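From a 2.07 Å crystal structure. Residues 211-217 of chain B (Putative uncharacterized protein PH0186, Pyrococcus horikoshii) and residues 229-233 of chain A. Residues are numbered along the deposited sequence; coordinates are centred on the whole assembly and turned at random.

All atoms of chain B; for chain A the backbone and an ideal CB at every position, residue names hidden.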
ATOM      1  N   ASN B 211      -5.710 -24.966 -14.015  1.00 56.34           N
ATOM      2  CA  ASN B 211      -4.407 -24.688 -13.414  1.00 55.83           C
ATOM      3  C   ASN B 211      -3.599 -23.854 -14.462  1.00 53.98           C
ATOM      4  O   ASN B 211      -2.677 -23.099 -14.125  1.00 53.03           O
ATOM      5  CB  ASN B 211      -3.659 -26.002 -13.082  1.00 56.74           C
ATOM      6  CG  ASN B 211      -4.584 -27.127 -12.491  1.00 59.97           C
ATOM      7  OD1 ASN B 211      -5.316 -27.816 -13.233  1.00 62.82           O
ATOM      8  ND2 ASN B 211      -4.511 -27.329 -11.165  1.00 62.34           N
ATOM      9  N   ILE B 212      -4.013 -23.993 -15.727  1.00 51.98           N
ATOM     10  CA  ILE B 212      -3.438 -23.317 -16.883  1.00 50.75           C
ATOM     11  C   ILE B 212      -4.424 -22.309 -17.525  1.00 49.18           C
ATOM     12  O   ILE B 212      -4.038 -21.468 -18.369  1.00 47.40           O
ATOM     13  CB  ILE B 212      -3.086 -24.422 -17.896  1.00 52.06           C
ATOM     14  CG1 ILE B 212      -2.543 -23.833 -19.205  1.00 52.47           C
ATOM     15  CG2 ILE B 212      -4.332 -25.407 -18.086  1.00 51.64           C
ATOM     16  CD1 ILE B 212      -1.915 -24.894 -20.160  1.00 54.71           C
ATOM     17  N   GLU B 213      -5.683 -22.394 -17.075  1.00 46.80           N
ATOM     18  CA  GLU B 213      -6.835 -21.756 -17.706  1.00 45.44           C
ATOM     19  C   GLU B 213      -7.635 -20.834 -16.771  1.00 43.78           C
ATOM     20  O   GLU B 213      -7.964 -21.200 -15.612  1.00 43.00           O
ATOM     21  CB  GLU B 213      -7.789 -22.834 -18.211  1.00 44.89           C
ATOM     22  CG  GLU B 213      -8.783 -22.301 -19.229  1.00 46.89           C
ATOM     23  CD  GLU B 213      -9.637 -23.392 -19.798  1.00 47.56           C
ATOM     24  OE1 GLU B 213      -9.356 -24.543 -19.428  1.00 51.46           O
ATOM     25  OE2 GLU B 213     -10.561 -23.108 -20.591  1.00 44.41           O
ATOM     26  N   LEU B 214      -8.008 -19.670 -17.305  1.00 41.55           N
ATOM     27  CA  LEU B 214      -8.935 -18.767 -16.620  1.00 39.33           C
ATOM     28  C   LEU B 214     -10.367 -19.259 -16.873  1.00 37.39           C
ATOM     29  O   LEU B 214     -10.732 -19.512 -18.005  1.00 37.20           O
ATOM     30  CB  LEU B 214      -8.769 -17.322 -17.107  1.00 39.30           C
ATOM     31  CG  LEU B 214      -7.385 -16.660 -16.970  1.00 38.64           C
ATOM     32  CD1 LEU B 214      -7.467 -15.261 -17.466  1.00 39.57           C
ATOM     33  CD2 LEU B 214      -6.903 -16.679 -15.565  1.00 40.68           C
ATOM     34  N   LYS B 215     -11.152 -19.390 -15.809  1.00 34.94           N
ATOM     35  CA  LYS B 215     -12.547 -19.798 -15.862  1.00 33.39           C
ATOM     36  C   LYS B 215     -13.424 -18.755 -15.171  1.00 30.80           C
ATOM     37  O   LYS B 215     -12.997 -18.070 -14.217  1.00 29.97           O
ATOM     38  CB  LYS B 215     -12.724 -21.150 -15.167  1.00 35.52           C
ATOM     39  CG  LYS B 215     -12.211 -22.347 -16.013  1.00 39.16           C
ATOM     40  CD  LYS B 215     -12.802 -23.646 -15.546  1.00 43.99           C
ATOM     41  CE  LYS B 215     -13.889 -24.155 -16.498  1.00 46.79           C
ATOM     42  NZ  LYS B 215     -14.643 -25.379 -15.955  1.00 49.12           N
ATOM     43  N   ARG B 216     -14.645 -18.603 -15.665  1.00 28.20           N
ATOM     44  CA  ARG B 216     -15.451 -17.451 -15.295  1.00 27.16           C
ATOM     45  C   ARG B 216     -16.385 -17.883 -14.151  1.00 27.25           C
ATOM     46  O   ARG B 216     -16.909 -18.983 -14.197  1.00 24.40           O
ATOM     47  CB  ARG B 216     -16.257 -16.998 -16.471  1.00 27.29           C
ATOM     48  CG  ARG B 216     -15.445 -16.727 -17.684  1.00 24.97           C
ATOM     49  CD  ARG B 216     -16.299 -16.112 -18.638  1.00 25.14           C
ATOM     50  NE  ARG B 216     -15.713 -15.715 -19.873  1.00 23.77           N
ATOM     51  CZ  ARG B 216     -15.069 -14.594 -20.100  1.00 27.09           C
ATOM     52  NH1 ARG B 216     -14.877 -13.679 -19.137  1.00 25.71           N
ATOM     53  NH2 ARG B 216     -14.597 -14.374 -21.327  1.00 25.76           N
ATOM     54  N   TYR B 217     -16.531 -17.030 -13.134  1.00 25.36           N
ATOM     55  CA  TYR B 217     -17.474 -17.260 -12.075  1.00 26.78           C
ATOM     56  C   TYR B 217     -18.353 -16.026 -11.775  1.00 24.63           C
ATOM     57  O   TYR B 217     -17.906 -14.890 -11.931  1.00 22.55           O
ATOM     58  CB  TYR B 217     -16.740 -17.681 -10.809  1.00 27.20           C
ATOM     59  CG  TYR B 217     -16.051 -19.029 -10.915  1.00 34.50           C
ATOM     60  CD1 TYR B 217     -16.786 -20.206 -10.920  1.00 38.50           C
ATOM     61  CD2 TYR B 217     -14.643 -19.130 -11.003  1.00 40.39           C
ATOM     62  CE1 TYR B 217     -16.175 -21.454 -11.009  1.00 41.69           C
ATOM     63  CE2 TYR B 217     -14.010 -20.405 -11.083  1.00 44.16           C
ATOM     64  CZ  TYR B 217     -14.802 -21.553 -11.089  1.00 44.86           C
ATOM     65  OH  TYR B 217     -14.231 -22.802 -11.159  1.00 51.05           O
TER
ATOM     66  N   UNK A 229      -9.258 -18.331 -26.721  1.00 31.98           N
ATOM     67  CA  UNK A 229      -8.748 -19.200 -25.692  1.00 32.51           C
ATOM     68  C   UNK A 229      -8.508 -18.406 -24.393  1.00 33.13           C
ATOM     69  O   UNK A 229      -8.074 -17.276 -24.429  1.00 31.97           O
ATOM     70  CB  UNK A 229      -7.460 -19.878 -26.165  1.00 32.51           C
ATOM     71  N   UNK A 230      -8.780 -19.006 -23.254  1.00 34.58           N
ATOM     72  CA  UNK A 230      -8.461 -18.390 -21.964  1.00 36.97           C
ATOM     73  C   UNK A 230      -7.240 -19.039 -21.317  1.00 35.66           C
ATOM     74  O   UNK A 230      -6.979 -18.800 -20.156  1.00 36.48           O
ATOM     75  CB  UNK A 230      -9.662 -18.487 -21.021  1.00 36.97           C
ATOM     76  N   UNK A 231      -6.526 -19.890 -22.040  1.00 34.05           N
ATOM     77  CA  UNK A 231      -5.338 -20.547 -21.509  1.00 33.43           C
ATOM     78  C   UNK A 231      -4.099 -19.678 -21.645  1.00 32.36           C
ATOM     79  O   UNK A 231      -4.043 -18.794 -22.494  1.00 31.15           O
ATOM     80  CB  UNK A 231      -5.114 -21.884 -22.218  1.00 33.43           C
ATOM     81  N   UNK A 232      -3.120 -19.977 -20.788  1.00 31.88           N
ATOM     82  CA  UNK A 232      -1.765 -19.450 -20.820  1.00 33.81           C
ATOM     83  C   UNK A 232      -0.913 -20.322 -21.777  1.00 32.60           C
ATOM     84  O   UNK A 232      -0.899 -21.535 -21.643  1.00 33.03           O
ATOM     85  CB  UNK A 232      -1.164 -19.420 -19.413  1.00 33.81           C
ATOM     86  N   UNK A 233      -0.223 -19.695 -22.734  1.00 32.28           N
ATOM     87  CA  UNK A 233       0.596 -20.361 -23.756  1.00 31.33           C
ATOM     88  C   UNK A 233       2.062 -19.932 -23.689  1.00 32.08           C
ATOM     89  O   UNK A 233       2.369 -18.724 -23.582  1.00 32.21           O
ATOM     90  CB  UNK A 233       0.038 -20.066 -25.150  1.00 31.33           C
TER

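The two backbones meet at a single bridge, between B:Glu213 and position 231 of chain A, with their CA atoms 4.3 Å apart. Two hydrogen bonds frame it. B:Leu214 N donates to O of position 230 at 3.2 Å, and N of position 232 donates to B:Ile212 O at 3.0 Å. They use main-chain atoms and so select little, except that position 232 must keep its N-H, which rules out proline.

Position 229 has its CB sideways to chain B, with nothing of that stretch within 5.5 Å. Chain B sets no demand here, and many residues would suit. The deposited residue is A:Ser229. Its OG works within its own chain, accepting a hydrogen bond from N of position 231 at 3.2 Å.

Position 230 points toward chain B. Its ideal CB lies 3.4 Å from B:Leu214 O and 4.3 Å from B:Glu213 CG. Beyond the CB, the B:Leu214 side chain offers an apolar surface and B:Arg216 offers a guanidinium. Room remains for a long side chain. A flexible apolar one would suit; a polar or acidic one reaching the guanidinium is also conceivable. The residue is A:Met230, modelled as selenomethionine, and it has the largest area covered by the other stretch of any residue here. Its CE packs 3.8 Å from B:Leu214 CB. Its SE sits over one face of the B:Arg216 guanidinium, 3.6 Å from NH2.

Position 231 has its CB sideways, 4.0 Å from B:Ile212 O and 4.8 Å from B:Glu213 CG. The neighbours are mostly aliphatic, with the B:Glu213 carboxylate farther along. A long aliphatic stem would fit, and a basic end is plausible near an acid. The residue is A:Lys231. Its CG lies 3.9 Å from B:Glu213 CG, so the stems pack. NZ runs on past the carboxylate, too far for a salt bridge. Its CA also makes a CA-H...O contact with B:Ile212 O at 3.5 Å.

Position 232 has its CB sideways, 3.7 Å from B:Ile212 O. That carbonyl is already engaged by the main chain, so little here favours one side chain; several polar or aliphatic types would suit. The residue is A:Lys232. Its end leads away from chain B, and NZ is hydrogen-bonded elsewhere in the structure.

Position 233 points away, with phi/psi of -120/136, typical of a strand. The residue is A:Tyr233, whose OH hydrogen-bonds A:Ser229 OG at 2.6 Å, tying the two ends of the stretch together.

Chain A (229-233) SMKKY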
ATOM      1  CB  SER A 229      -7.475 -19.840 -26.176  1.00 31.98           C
ATOM      2  OG  SER A 229      -6.953 -20.616 -25.142  1.00 34.42           O
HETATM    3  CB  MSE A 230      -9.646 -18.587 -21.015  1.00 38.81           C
HETATM    4  CG  MSE A 230     -10.996 -18.258 -21.640  1.00 46.83           C
HETATM    5 SE   MSE A 230     -11.737 -16.474 -21.156  1.00 64.66          SE
HETATM    6  CE  MSE A 230     -10.344 -15.475 -20.066  1.00 58.52           C
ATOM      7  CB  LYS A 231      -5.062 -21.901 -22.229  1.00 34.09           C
ATOM      8  CG  LYS A 231      -6.265 -22.871 -22.217  1.00 37.78           C
ATOM      9  CD  LYS A 231      -5.943 -24.288 -22.708  1.00 42.31           C
ATOM     10  CE  LYS A 231      -7.215 -25.192 -22.741  1.00 44.29           C
ATOM     11  NZ  LYS A 231      -7.554 -25.729 -24.134  1.00 46.32           N
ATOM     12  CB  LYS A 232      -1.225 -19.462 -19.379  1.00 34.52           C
ATOM     13  CG  LYS A 232       0.024 -18.655 -19.147  1.00 39.34           C
ATOM     14  CD  LYS A 232       0.102 -17.952 -17.727  1.00 40.16           C
ATOM     15  CE  LYS A 232       0.839 -16.537 -17.792  1.00 40.96           C
ATOM     16  NZ  LYS A 232       1.861 -16.228 -16.651  1.00 39.51           N
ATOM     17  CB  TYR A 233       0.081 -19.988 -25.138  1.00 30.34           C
ATOM     18  CG  TYR A 233      -1.294 -20.526 -25.409  1.00 32.19           C
ATOM     19  CD1 TYR A 233      -1.465 -21.806 -25.921  1.00 32.06           C
ATOM     20  CD2 TYR A 233      -2.438 -19.787 -25.070  1.00 32.89           C
ATOM     21  CE1 TYR A 233      -2.747 -22.322 -26.201  1.00 32.78           C
ATOM     22  CE2 TYR A 233      -3.710 -20.284 -25.315  1.00 34.90           C
ATOM     23  CZ  TYR A 233      -3.849 -21.563 -25.887  1.00 34.28           C
ATOM     24  OH  TYR A 233      -5.089 -22.068 -26.122  1.00 36.34           O
TER
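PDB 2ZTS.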